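PDB 1UES: superoxide dismutase [Mn/Fe] from Porphyromonas gingivalis, which catalyses the dismutation of superoxide radicals into molecular oxygen and hydrogen peroxide, using one manganese or iron ion in each subunit of a homodimer. Local coordinates for residues P17-E22 / K176-I181; K21-F26 / Y164-N169; Q80-K85 / I181-I186; G91-A96 / I186-Y191. The protein carries 1 engineered substitution. One frame throughout, in Å; residues are numbered along the deposited sequence.

Contact 1. Residues P17-E22 / K176-I181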
loop_
_atom_site.group_PDB
_atom_site.type_symbol
_atom_site.label_atom_id
_atom_site.label_comp_id
_atom_site.label_asym_id
_atom_site.label_seq_id
_atom_site.Cartn_x
_atom_site.Cartn_y
_atom_site.Cartn_z
ATOM N N PRO A 17 21.634 5.462 5.591
ATOM C CA PRO A 17 20.812 4.263 5.394
ATOM C C PRO A 17 19.295 4.357 5.482
ATOM O O PRO A 17 18.600 3.378 5.152
ATOM C CB PRO A 17 21.294 3.360 6.496
ATOM C CG PRO A 17 21.457 4.305 7.629
ATOM C CD PRO A 17 22.072 5.551 6.994
ATOM N N VAL A 18 18.808 5.505 5.920
ATOM C CA VAL A 18 17.375 5.740 6.149
ATOM C C VAL A 18 16.547 5.573 4.867
ATOM O O VAL A 18 15.454 4.993 4.890
ATOM C CB VAL A 18 17.171 7.120 6.810
ATOM C CG1 VAL A 18 15.675 7.332 7.127
ATOM C CG2 VAL A 18 18.011 7.203 8.109
ATOM N N ILE A 19 17.064 6.129 3.781
ATOM C CA ILE A 19 16.479 5.950 2.456
ATOM C C ILE A 19 17.766 5.645 1.683
ATOM O O ILE A 19 18.543 6.547 1.366
ATOM C CB ILE A 19 15.785 7.225 1.904
ATOM C CG1 ILE A 19 14.624 7.610 2.828
ATOM C CG2 ILE A 19 15.189 6.938 0.503
ATOM C CD1 ILE A 19 13.826 8.827 2.371
ATOM N N SER A 20 17.989 4.355 1.443
ATOM C CA SER A 20 19.189 3.855 0.782
ATOM C C SER A 20 19.276 4.299 -0.658
ATOM O O SER A 20 18.301 4.768 -1.241
ATOM C CB SER A 20 19.224 2.334 0.829
ATOM O OG SER A 20 18.273 1.813 -0.080
ATOM N N LYS A 21 20.458 4.128 -1.226
ATOM C CA LYS A 21 20.695 4.491 -2.607
ATOM C C LYS A 21 19.760 3.655 -3.489
ATOM O O LYS A 21 19.188 4.157 -4.447
ATOM C CB LYS A 21 22.165 4.248 -2.976
ATOM C CG LYS A 21 22.370 4.044 -4.464
ATOM C CD LYS A 21 23.823 3.751 -4.841
ATOM C CE LYS A 21 24.016 3.966 -6.368
ATOM N NZ LYS A 21 24.402 5.377 -6.636
ATOM N N GLU A 22 19.587 2.387 -3.141
ATOM C CA GLU A 22 18.733 1.501 -3.906
ATOM C C GLU A 22 17.283 1.977 -3.812
ATOM O O GLU A 22 16.551 1.979 -4.806
ATOM C CB GLU A 22 18.884 0.066 -3.372
ATOM C CG GLU A 22 20.300 -0.547 -3.591
ATOM C CD GLU A 22 21.356 -0.243 -2.477
ATOM O OE1 GLU A 22 21.115 0.554 -1.521
ATOM O OE2 GLU A 22 22.486 -0.825 -2.579
ATOM N N LYS A 176 11.037 6.378 12.867
ATOM C CA LYS A 176 11.930 6.936 13.881
ATOM C C LYS A 176 13.235 7.440 13.242
ATOM O O LYS A 176 13.775 8.475 13.668
ATOM C CB LYS A 176 12.158 5.911 15.013
ATOM C CG LYS A 176 13.276 4.941 14.804
ATOM C CD LYS A 176 12.935 3.563 15.396
ATOM C CE LYS A 176 14.075 2.586 15.189
ATOM N NZ LYS A 176 14.873 2.985 14.006
ATOM N N ASP A 177 13.717 6.761 12.200
ATOM C CA ASP A 177 14.932 7.157 11.521
ATOM C C ASP A 177 14.737 8.344 10.586
ATOM O O ASP A 177 15.684 9.037 10.289
ATOM C CB ASP A 177 15.519 6.006 10.683
ATOM C CG ASP A 177 16.257 4.971 11.525
ATOM O OD1 ASP A 177 16.796 5.336 12.600
ATOM O OD2 ASP A 177 16.295 3.795 11.101
ATOM N N LEU A 178 13.516 8.593 10.119
ATOM C CA LEU A 178 13.333 9.693 9.189
ATOM C C LEU A 178 13.701 11.010 9.812
ATOM O O LEU A 178 14.137 11.927 9.128
ATOM C CB LEU A 178 11.888 9.739 8.699
ATOM C CG LEU A 178 11.517 8.739 7.614
ATOM C CD1 LEU A 178 9.998 8.903 7.339
ATOM C CD2 LEU A 178 12.353 8.954 6.342
ATOM N N TRP A 179 13.518 11.117 11.123
ATOM C CA TRP A 179 13.843 12.388 11.770
ATOM C C TRP A 179 15.284 12.828 11.580
ATOM O O TRP A 179 15.583 14.039 11.535
ATOM C CB TRP A 179 13.495 12.313 13.252
ATOM C CG TRP A 179 12.088 11.981 13.497
ATOM C CD1 TRP A 179 11.585 10.769 13.908
ATOM C CD2 TRP A 179 10.953 12.847 13.325
ATOM N NE1 TRP A 179 10.214 10.838 13.996
ATOM C CE2 TRP A 179 9.802 12.093 13.646
ATOM C CE3 TRP A 179 10.800 14.190 12.927
ATOM C CZ2 TRP A 179 8.507 12.627 13.585
ATOM C CZ3 TRP A 179 9.490 14.722 12.869
ATOM C CH2 TRP A 179 8.377 13.937 13.195
ATOM N N SER A 180 16.182 11.858 11.433
ATOM C CA SER A 180 17.588 12.144 11.258
ATOM C C SER A 180 17.932 12.793 9.912
ATOM O O SER A 180 19.011 13.364 9.770
ATOM C CB SER A 180 18.417 10.868 11.459
ATOM O OG SER A 180 18.308 9.966 10.357
ATOM N N ILE A 181 17.039 12.711 8.920
ATOM C CA ILE A 181 17.338 13.345 7.631
ATOM C C ILE A 181 16.447 14.538 7.293
ATOM O O ILE A 181 16.540 15.102 6.195
ATOM C CB ILE A 181 17.255 12.358 6.452
ATOM C CG1 ILE A 181 15.942 11.591 6.473
ATOM C CG2 ILE A 181 18.472 11.414 6.490
ATOM C CD1 ILE A 181 15.742 10.716 5.254
#
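Val18 pushes both methyls against residues 177-181, on and just past helix 171-178. Its CG1 is anti to the backbone N (chi1 -177°) and settles over the backbone of Asp177, 3.6 Å from Asp177 O, while CG2 turns to the hydroxyl of Ser180, with Val18 CG2 3.6 Å from Ser180 OG. The CB of Asp177 touches both methyls. The Ser180 hydroxyl is already engaged: Ser180 OG donates to Asp177 O at 2.8 Å, in the carbonyl plane, and Ser180 N donates to the same oxygen, so Asp177 O is gripped twice beside the valine. Toward Leu178 and Ile181 the contact is apolar. Val18 CG1 meets Leu178 CD2 at 3.8 Å and also reaches Ile181 CD1. In Ile181 the torsion chi1 of 51° sets CG1 between the backbone N and the carbonyl carbon, and CD1 extends from there to Ile19; the two isoleucines cross at about a right angle, Ile19 CD1 lying 3.9 Å from Ile181 CD1. The contact joins the two domains of the iron/manganese superoxide dismutase fold, the loop leading into helix 21-42 of the alpha-hairpin domain and the C-terminal part of helix 171-178 in the C-terminal domain. Ile19 stands close to the metal ligand His27, its side chain about 9 Å from the manganese ion. The carboxylate of Asp177 is held by other partners: OD2 bonds to the hydroxyl of Tyr167 and forms a salt bridge with Lys176 NZ at 3.3 Å. Leu178 also packs on Phe156 of strand 151-157, and Ile19 on Phe81.

Contact 2. Residues K21-F26 / Y164-N169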
loop_
_atom_site.group_PDB
_atom_site.type_symbol
_atom_site.label_atom_id
_atom_site.label_comp_id
_atom_site.label_asym_id
_atom_site.label_seq_id
_atom_site.Cartn_x
_atom_site.Cartn_y
_atom_site.Cartn_z
ATOM N N LYS A 21 20.458 4.128 -1.226
ATOM C CA LYS A 21 20.695 4.491 -2.607
ATOM C C LYS A 21 19.760 3.655 -3.489
ATOM O O LYS A 21 19.188 4.157 -4.447
ATOM C CB LYS A 21 22.165 4.248 -2.976
ATOM C CG LYS A 21 22.370 4.044 -4.464
ATOM C CD LYS A 21 23.823 3.751 -4.841
ATOM C CE LYS A 21 24.016 3.966 -6.368
ATOM N NZ LYS A 21 24.402 5.377 -6.636
ATOM N N GLU A 22 19.587 2.387 -3.141
ATOM C CA GLU A 22 18.733 1.501 -3.906
ATOM C C GLU A 22 17.283 1.977 -3.812
ATOM O O GLU A 22 16.551 1.979 -4.806
ATOM C CB GLU A 22 18.884 0.066 -3.372
ATOM C CG GLU A 22 20.300 -0.547 -3.591
ATOM C CD GLU A 22 21.356 -0.243 -2.477
ATOM O OE1 GLU A 22 21.115 0.554 -1.521
ATOM O OE2 GLU A 22 22.486 -0.825 -2.579
ATOM N N THR A 23 16.870 2.380 -2.614
ATOM C CA THR A 23 15.505 2.884 -2.461
ATOM C C THR A 23 15.308 4.164 -3.266
ATOM O O THR A 23 14.271 4.310 -3.939
ATOM C CB THR A 23 15.157 3.077 -0.982
ATOM O OG1 THR A 23 15.020 1.776 -0.415
ATOM C CG2 THR A 23 13.804 3.782 -0.804
ATOM N N VAL A 24 16.258 5.090 -3.218
ATOM C CA VAL A 24 16.109 6.313 -4.014
ATOM C C VAL A 24 15.988 5.937 -5.510
ATOM O O VAL A 24 15.129 6.474 -6.239
ATOM C CB VAL A 24 17.317 7.274 -3.809
ATOM C CG1 VAL A 24 17.249 8.414 -4.808
ATOM C CG2 VAL A 24 17.332 7.802 -2.382
ATOM N N GLU A 25 16.819 5.003 -5.974
ATOM C CA GLU A 25 16.756 4.581 -7.377
ATOM C C GLU A 25 15.342 4.086 -7.790
ATOM O O GLU A 25 14.835 4.439 -8.862
ATOM C CB GLU A 25 17.834 3.506 -7.650
ATOM C CG GLU A 25 17.486 2.559 -8.780
ATOM C CD GLU A 25 18.660 1.723 -9.250
ATOM O OE1 GLU A 25 18.510 0.984 -10.265
ATOM O OE2 GLU A 25 19.735 1.803 -8.600
ATOM N N PHE A 26 14.678 3.282 -6.960
ATOM C CA PHE A 26 13.349 2.826 -7.321
ATOM C C PHE A 26 12.248 3.832 -6.954
ATOM O O PHE A 26 11.327 4.087 -7.737
ATOM C CB PHE A 26 13.057 1.471 -6.640
ATOM C CG PHE A 26 13.837 0.353 -7.233
ATOM C CD1 PHE A 26 13.420 -0.202 -8.440
ATOM C CD2 PHE A 26 15.014 -0.085 -6.651
ATOM C CE1 PHE A 26 14.172 -1.188 -9.084
ATOM C CE2 PHE A 26 15.791 -1.071 -7.274
ATOM C CZ PHE A 26 15.369 -1.627 -8.502
ATOM N N TYR A 164 10.381 -0.627 2.443
ATOM C CA TYR A 164 10.485 -2.076 2.501
ATOM C C TYR A 164 11.855 -2.682 2.214
ATOM O O TYR A 164 12.238 -3.683 2.819
ATOM C CB TYR A 164 9.433 -2.712 1.585
ATOM C CG TYR A 164 8.898 -3.975 2.199
ATOM C CD1 TYR A 164 7.975 -3.917 3.229
ATOM C CD2 TYR A 164 9.384 -5.219 1.819
ATOM C CE1 TYR A 164 7.534 -5.073 3.892
ATOM C CE2 TYR A 164 8.951 -6.388 2.470
ATOM C CZ TYR A 164 8.024 -6.294 3.518
ATOM O OH TYR A 164 7.651 -7.417 4.239
ATOM N N LEU A 165 12.601 -2.082 1.305
ATOM C CA LEU A 165 13.894 -2.683 0.954
ATOM C C LEU A 165 14.844 -2.710 2.124
ATOM O O LEU A 165 15.647 -3.646 2.240
ATOM C CB LEU A 165 14.562 -1.944 -0.198
ATOM C CG LEU A 165 13.899 -2.022 -1.578
ATOM C CD1 LEU A 165 14.778 -1.287 -2.606
ATOM C CD2 LEU A 165 13.693 -3.459 -1.996
ATOM N N THR A 166 14.747 -1.711 2.992
ATOM C CA THR A 166 15.652 -1.617 4.145
ATOM C C THR A 166 15.035 -2.075 5.472
ATOM O O THR A 166 15.728 -2.673 6.305
ATOM C CB THR A 166 16.156 -0.143 4.324
ATOM O OG1 THR A 166 16.938 0.252 3.186
ATOM C CG2 THR A 166 17.007 -0.005 5.571
ATOM N N TYR A 167 13.758 -1.764 5.679
ATOM C CA TYR A 167 13.059 -2.053 6.934
ATOM C C TYR A 167 12.019 -3.148 6.911
ATOM O O TYR A 167 11.508 -3.530 7.976
ATOM C CB TYR A 167 12.349 -0.805 7.424
ATOM C CG TYR A 167 13.264 0.346 7.714
ATOM C CD1 TYR A 167 13.714 0.576 9.014
ATOM C CD2 TYR A 167 13.724 1.190 6.688
ATOM C CE1 TYR A 167 14.598 1.604 9.300
ATOM C CE2 TYR A 167 14.618 2.232 6.977
ATOM C CZ TYR A 167 15.054 2.426 8.279
ATOM O OH TYR A 167 15.966 3.433 8.594
ATOM N N GLN A 168 11.677 -3.602 5.706
ATOM C CA GLN A 168 10.620 -4.586 5.541
ATOM C C GLN A 168 9.377 -4.167 6.341
ATOM O O GLN A 168 8.908 -3.057 6.190
ATOM C CB GLN A 168 11.098 -5.991 5.935
ATOM C CG GLN A 168 12.194 -6.516 4.996
ATOM C CD GLN A 168 13.568 -6.038 5.408
ATOM O OE1 GLN A 168 13.940 -6.162 6.570
ATOM N NE2 GLN A 168 14.323 -5.463 4.468
ATOM N N ASN A 169 8.855 -5.018 7.216
ATOM C CA ASN A 169 7.634 -4.652 7.933
ATOM C C ASN A 169 7.794 -3.655 9.071
ATOM O O ASN A 169 6.802 -3.221 9.670
ATOM C CB ASN A 169 6.967 -5.907 8.484
ATOM C CG ASN A 169 7.822 -6.608 9.517
ATOM O OD1 ASN A 169 7.384 -6.815 10.654
ATOM N ND2 ASN A 169 9.042 -6.996 9.126
HETATM O O HOH W 1 12.264 0.531 -0.015
HETATM O O HOH W 2 15.860 2.369 2.036
#
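Thr23 and Leu165 slide past each other in opposite directions, with Thr23 OG1 3.8 Å from Leu165 CB and equally near its CD1. No direct hydrogen bond joins the segments; two waters do so instead. Thr23 OG1 is turned beside its own backbone N (chi1 -71°) and meets both. One water lies 3.1 Å from Thr23 OG1 and accepts from Leu165 N at 2.9 Å. The other is 2.7 Å from Thr23 OG1 and 2.6 Å from Thr166 OG1, a tight bridge between two hydroxyls. Leu165 CD1 goes on to Phe26, approaching CD2 of the ring obliquely at 4.2 Å, and brushes the backbone of Glu22. Further out, Thr23 N is held by Ser20 OG, the N-cap of helix 21-42, while Gln168, with positive phi, ends the short helix 164-167 and lays its CA over the centre of one face of the Tyr164 ring. The hydroxyl of Tyr164 bonds His31 NE2 of the second subunit, and Phe26 packs on Gln168 of that subunit. The contact therefore lies beside the dimer interface, where the first turn of helix 21-42, just ahead of the metal ligand His27, faces helix 164-167, which follows the ligand His161.

Contact 3. Residues Q80-K85 / I181-I186; sequences QFRPGK and IVDWDI
Phe81 and Ile181 are brought together by their torsions: CG of Phe81 is anti to the carbonyl carbon (chi1 -60°), and the extended chi2 of Ile181 (174°) carries CD1 over one face of the ring. This is a CH-pi contact, with Ile181 CD1 3.8 Å from the Phe81 centroid, while Gln80 CG covers the opposite face and Val182 CA lies at the edge. In Arg82 a chi2 of -71° turns CD aside; at the end of the chain NH1 donates to Phe81 O at 2.9 Å from above the carbonyl plane, a bond that lies nearly in the guanidinium plane. Arg82 NH1 also donates to Thr79 O, which fixes the group while Ile186 CD1 presses on one of its faces, 3.3 Å from Arg82 NH1. The backbones form a single beta bridge, Phe81 with Val182. Arg82 N donates to Ile181 O and Asp183 N to Gln80 O, both at 2.9 Å. This joins the loop after helix 62-79 to the residues leading into helix 184-190 of the C-terminal domain. Asp183 is the N-cap of that helix, with OD2 accepting from Asp185 N. Lys85, bent at chi2 and chi4, curls over the same carboxylate, its CE 3.3 Å from Asp183 OD1, and forms a long salt bridge from NZ to OD1 at 3.8 Å. Asp183 thus joins a helix start to nearby positive charge: the carboxylate of this buried residue, flanked by Lys85 and more distantly by Arg82, is probably stabilised as the anion.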
loop_
_atom_site.group_PDB
_atom_site.type_symbol
_atom_site.label_atom_id
_atom_site.label_comp_id
_atom_site.label_asym_id
_atom_site.label_seq_id
_atom_site.Cartn_x
_atom_site.Cartn_y
_atom_site.Cartn_z
ATOM N N GLN A 80 12.542 17.651 1.201
ATOM C CA GLN A 80 12.661 18.101 2.577
ATOM C C GLN A 80 13.795 17.441 3.335
ATOM O O GLN A 80 14.021 17.777 4.493
ATOM C CB GLN A 80 11.352 17.865 3.335
ATOM C CG GLN A 80 11.121 16.387 3.641
ATOM C CD GLN A 80 9.674 15.979 3.879
ATOM O OE1 GLN A 80 8.729 16.788 3.889
ATOM N NE2 GLN A 80 9.489 14.685 4.073
ATOM N N PHE A 81 14.488 16.526 2.678
ATOM C CA PHE A 81 15.582 15.776 3.308
ATOM C C PHE A 81 16.963 16.232 2.883
ATOM O O PHE A 81 17.151 16.678 1.754
ATOM C CB PHE A 81 15.452 14.272 2.966
ATOM C CG PHE A 81 14.176 13.634 3.429
ATOM C CD1 PHE A 81 13.712 13.803 4.731
ATOM C CD2 PHE A 81 13.449 12.812 2.563
ATOM C CE1 PHE A 81 12.543 13.156 5.163
ATOM C CE2 PHE A 81 12.287 12.163 2.988
ATOM C CZ PHE A 81 11.833 12.333 4.283
ATOM N N ARG A 82 17.930 16.107 3.800
ATOM C CA ARG A 82 19.314 16.439 3.529
ATOM C C ARG A 82 20.205 15.707 4.499
ATOM O O ARG A 82 19.780 15.367 5.597
ATOM C CB ARG A 82 19.604 17.940 3.732
ATOM C CG ARG A 82 18.936 18.882 2.733
ATOM C CD ARG A 82 19.579 18.772 1.353
ATOM N NE ARG A 82 19.163 19.882 0.491
ATOM C CZ ARG A 82 17.919 20.060 0.053
ATOM N NH1 ARG A 82 16.967 19.195 0.390
ATOM N NH2 ARG A 82 17.624 21.114 -0.708
ATOM N N PRO A 83 21.438 15.401 4.073
ATOM C CA PRO A 83 22.369 14.727 4.974
ATOM C C PRO A 83 22.946 15.835 5.877
ATOM O O PRO A 83 22.867 17.029 5.542
ATOM C CB PRO A 83 23.426 14.163 4.036
ATOM C CG PRO A 83 23.464 15.135 2.891
ATOM C CD PRO A 83 22.023 15.618 2.736
ATOM N N GLY A 84 23.519 15.437 7.012
ATOM C CA GLY A 84 24.104 16.389 7.940
ATOM C C GLY A 84 23.112 17.326 8.588
ATOM O O GLY A 84 23.484 18.420 9.045
ATOM N N LYS A 85 21.854 16.918 8.631
ATOM C CA LYS A 85 20.826 17.773 9.207
ATOM C C LYS A 85 20.073 17.090 10.329
ATOM O O LYS A 85 20.684 16.518 11.228
ATOM C CB LYS A 85 19.861 18.235 8.113
ATOM C CG LYS A 85 20.456 19.302 7.207
ATOM C CD LYS A 85 20.379 20.658 7.848
ATOM C CE LYS A 85 20.557 21.752 6.812
ATOM N NZ LYS A 85 21.737 21.453 5.950
ATOM N N ILE A 181 17.039 12.711 8.920
ATOM C CA ILE A 181 17.338 13.345 7.631
ATOM C C ILE A 181 16.447 14.538 7.293
ATOM O O ILE A 181 16.540 15.102 6.195
ATOM C CB ILE A 181 17.255 12.358 6.452
ATOM C CG1 ILE A 181 15.942 11.591 6.473
ATOM C CG2 ILE A 181 18.472 11.414 6.490
ATOM C CD1 ILE A 181 15.742 10.716 5.254
ATOM N N VAL A 182 15.578 14.912 8.212
ATOM C CA VAL A 182 14.718 16.059 7.958
ATOM C C VAL A 182 15.540 17.346 8.027
ATOM O O VAL A 182 16.276 17.568 8.987
ATOM C CB VAL A 182 13.580 16.131 9.012
ATOM C CG1 VAL A 182 12.808 17.449 8.906
ATOM C CG2 VAL A 182 12.638 14.954 8.807
ATOM N N ASP A 183 15.430 18.183 7.009
ATOM C CA ASP A 183 16.121 19.471 7.025
ATOM C C ASP A 183 15.071 20.462 7.522
ATOM O O ASP A 183 14.195 20.885 6.770
ATOM C CB ASP A 183 16.586 19.857 5.631
ATOM C CG ASP A 183 17.364 21.158 5.627
ATOM O OD1 ASP A 183 18.121 21.397 4.666
ATOM O OD2 ASP A 183 17.217 21.928 6.595
ATOM N N TRP A 184 15.138 20.821 8.800
ATOM C CA TRP A 184 14.140 21.734 9.333
ATOM C C TRP A 184 14.161 23.127 8.709
ATOM O O TRP A 184 13.158 23.836 8.779
ATOM C CB TRP A 184 14.242 21.811 10.858
ATOM C CG TRP A 184 13.696 20.537 11.480
ATOM C CD1 TRP A 184 14.427 19.482 11.949
ATOM C CD2 TRP A 184 12.320 20.153 11.580
ATOM N NE1 TRP A 184 13.591 18.458 12.331
ATOM C CE2 TRP A 184 12.291 18.840 12.117
ATOM C CE3 TRP A 184 11.103 20.787 11.267
ATOM C CZ2 TRP A 184 11.095 18.147 12.349
ATOM C CZ3 TRP A 184 9.900 20.092 11.494
ATOM C CH2 TRP A 184 9.913 18.779 12.034
ATOM N N ASP A 185 15.271 23.505 8.086
ATOM C CA ASP A 185 15.338 24.810 7.433
ATOM C C ASP A 185 14.373 24.831 6.263
ATOM O O ASP A 185 13.752 25.856 5.978
ATOM C CB ASP A 185 16.752 25.092 6.942
ATOM C CG ASP A 185 17.723 25.270 8.086
ATOM O OD1 ASP A 185 17.345 25.949 9.070
ATOM O OD2 ASP A 185 18.844 24.716 8.015
ATOM N N ILE A 186 14.240 23.690 5.587
ATOM C CA ILE A 186 13.330 23.601 4.465
ATOM C C ILE A 186 11.887 23.531 4.963
ATOM O O ILE A 186 11.016 24.212 4.451
ATOM C CB ILE A 186 13.670 22.388 3.579
ATOM C CG1 ILE A 186 15.073 22.590 3.005
ATOM C CG2 ILE A 186 12.608 22.187 2.487
ATOM C CD1 ILE A 186 15.757 21.341 2.524
#

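Contact 4. Residues G91-A96 / I186-Y191; sequences GKLGEA and IVESRY
Leu93 and Tyr191 form the centre of a helix-to-helix contact within the C-terminal domain of the iron/manganese superoxide dismutase fold, between the N-terminal part of helix 91-101 and the last turn of helix 184-190 with the chain terminus. The apolar contacts spread from Leu93. Its CG is anti to the backbone N (chi1 -177°), and the two methyls divide the work: CD2 meets Val187 CG1 at 3.6 Å, whereas CD1 lies over one face of the Tyr191 ring, a CH-pi contact 3.9 Å from the centroid and 14° off the ring normal. Leu93 CB rests against CG of Glu188, whose extended chain carries its carboxylate on to Lys90 N. Beyond the helices, Val187 and Tyr191 also pack on Leu153 of strand 151-157, and Ala96 and Tyr191 on Leu134 of strand 134-140, so the pair lies against the beta-sheet. Across the segments the polar contacts come from Lys92. Its chain, bent at chi3 and chi4, crosses the tyrosine obliquely, passing CE by Tyr191 CD2 at 3.8 Å. Lys92 NZ then donates to the terminal Tyr191 O at 3.1 Å, from above the plane of the carboxylate, and makes a long salt bridge with Tyr191 OXT at 3.8 Å. The charge of the chain end is thus met by a lysine on the neighbouring helix. The tyrosine hydroxyl, for its part, bonds Gly132 O. At that same end of the ring Ala96 CB lies 3.1 Å from Tyr191 OH.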
loop_
_atom_site.group_PDB
_atom_site.type_symbol
_atom_site.label_atom_id
_atom_site.label_comp_id
_atom_site.label_asym_id
_atom_site.label_seq_id
_atom_site.Cartn_x
_atom_site.Cartn_y
_atom_site.Cartn_z
ATOM N N GLY A 91 12.995 28.650 15.271
ATOM C CA GLY A 91 12.208 29.749 14.745
ATOM C C GLY A 91 10.739 29.647 15.096
ATOM O O GLY A 91 10.360 29.084 16.130
ATOM N N LYS A 92 9.894 30.172 14.219
ATOM C CA LYS A 92 8.466 30.146 14.470
ATOM C C LYS A 92 7.911 28.727 14.443
ATOM O O LYS A 92 7.007 28.390 15.212
ATOM C CB LYS A 92 7.734 30.997 13.446
ATOM C CG LYS A 92 8.134 30.689 12.040
ATOM C CD LYS A 92 7.828 31.856 11.140
ATOM C CE LYS A 92 6.538 31.606 10.369
ATOM N NZ LYS A 92 6.667 32.072 8.953
ATOM N N LEU A 93 8.429 27.897 13.550
ATOM C CA LEU A 93 7.933 26.526 13.500
ATOM C C LEU A 93 8.286 25.810 14.796
ATOM O O LEU A 93 7.442 25.140 15.393
ATOM C CB LEU A 93 8.523 25.770 12.305
ATOM C CG LEU A 93 7.955 24.350 12.207
ATOM C CD1 LEU A 93 6.438 24.375 12.185
ATOM C CD2 LEU A 93 8.504 23.702 10.947
ATOM N N GLY A 94 9.531 25.944 15.238
ATOM C CA GLY A 94 9.928 25.299 16.479
ATOM C C GLY A 94 9.049 25.730 17.641
ATOM O O GLY A 94 8.598 24.905 18.434
ATOM N N GLU A 95 8.795 27.032 17.746
ATOM C CA GLU A 95 7.949 27.548 18.810
ATOM C C GLU A 95 6.491 27.106 18.648
ATOM O O GLU A 95 5.809 26.848 19.641
ATOM C CB GLU A 95 8.045 29.078 18.862
ATOM C CG GLU A 95 9.477 29.600 19.042
ATOM C CD GLU A 95 9.999 29.481 20.476
ATOM O OE1 GLU A 95 10.644 28.456 20.811
ATOM O OE2 GLU A 95 9.775 30.420 21.274
ATOM N N ALA A 96 6.021 27.006 17.403
ATOM C CA ALA A 96 4.649 26.587 17.135
ATOM C C ALA A 96 4.467 25.126 17.552
ATOM O O ALA A 96 3.439 24.755 18.097
ATOM C CB ALA A 96 4.314 26.760 15.646
ATOM N N ILE A 186 14.240 23.690 5.587
ATOM C CA ILE A 186 13.330 23.601 4.465
ATOM C C ILE A 186 11.887 23.531 4.963
ATOM O O ILE A 186 11.016 24.212 4.451
ATOM C CB ILE A 186 13.670 22.388 3.579
ATOM C CG1 ILE A 186 15.073 22.590 3.005
ATOM C CG2 ILE A 186 12.608 22.187 2.487
ATOM C CD1 ILE A 186 15.757 21.341 2.524
ATOM N N VAL A 187 11.622 22.713 5.976
ATOM C CA VAL A 187 10.264 22.628 6.479
ATOM C C VAL A 187 9.826 23.992 6.996
ATOM O O VAL A 187 8.724 24.452 6.703
ATOM C CB VAL A 187 10.148 21.584 7.617
ATOM C CG1 VAL A 187 8.713 21.534 8.142
ATOM C CG2 VAL A 187 10.587 20.223 7.113
ATOM N N GLU A 188 10.701 24.654 7.747
ATOM C CA GLU A 188 10.365 25.963 8.301
ATOM C C GLU A 188 10.009 26.940 7.193
ATOM O O GLU A 188 9.105 27.755 7.347
ATOM C CB GLU A 188 11.532 26.509 9.112
ATOM C CG GLU A 188 11.835 25.708 10.362
ATOM C CD GLU A 188 13.262 25.904 10.830
ATOM O OE1 GLU A 188 13.956 26.805 10.283
ATOM O OE2 GLU A 188 13.695 25.169 11.745
ATOM N N SER A 189 10.719 26.852 6.072
ATOM C CA SER A 189 10.441 27.741 4.950
ATOM C C SER A 189 9.030 27.565 4.387
ATOM O O SER A 189 8.481 28.491 3.815
ATOM C CB SER A 189 11.454 27.521 3.823
ATOM O OG SER A 189 11.021 26.449 3.000
ATOM N N ARG A 190 8.443 26.374 4.547
ATOM C CA ARG A 190 7.095 26.114 4.043
ATOM C C ARG A 190 6.029 26.669 4.977
ATOM O O ARG A 190 4.874 26.819 4.597
ATOM C CB ARG A 190 6.873 24.601 3.907
ATOM C CG ARG A 190 8.009 23.883 3.210
ATOM C CD ARG A 190 7.678 22.405 3.070
ATOM N NE ARG A 190 8.543 21.815 2.062
ATOM C CZ ARG A 190 8.743 20.513 1.920
ATOM N NH1 ARG A 190 8.128 19.660 2.732
ATOM N NH2 ARG A 190 9.551 20.073 0.956
ATOM N N TYR A 191 6.435 26.992 6.198
ATOM C CA TYR A 191 5.521 27.497 7.232
ATOM C C TYR A 191 5.327 29.029 7.263
ATOM O O TYR A 191 6.264 29.753 6.873
ATOM C CB TYR A 191 6.035 27.010 8.594
ATOM C CG TYR A 191 5.137 27.264 9.778
ATOM C CD1 TYR A 191 3.815 26.811 9.804
ATOM C CD2 TYR A 191 5.638 27.910 10.908
ATOM C CE1 TYR A 191 3.000 26.995 10.942
ATOM C CE2 TYR A 191 4.844 28.102 12.044
ATOM C CZ TYR A 191 3.535 27.647 12.054
ATOM O OH TYR A 191 2.759 27.890 13.160
ATOM O OXT TYR A 191 4.229 29.504 7.673
#

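In the fold
Contacts 1, 2 and 3 join the alpha-hairpin domain to the C-terminal domain; contact 4 lies wholly within the latter. Contacts 1 and 2 start from the same stretch, at helix 21-42, their centres about 10 Å apart, and are linked by the bond between Asp177 and Tyr167. Contact 3, its centre about 11 Å from that of contact 1, shares Ile181 with it. Helix 184-190 serves contacts 3 and 4, centres about 13 Å apart. The segments of contacts 3 and 4 alternate along the chain with those of the others. Contacts 2 and 4, centres about 29 Å apart, lie on opposite sides of the chain's centre. The late segments thus run from beside the dimer interface, past the metal-site surroundings, to strands 134-140 and 151-157.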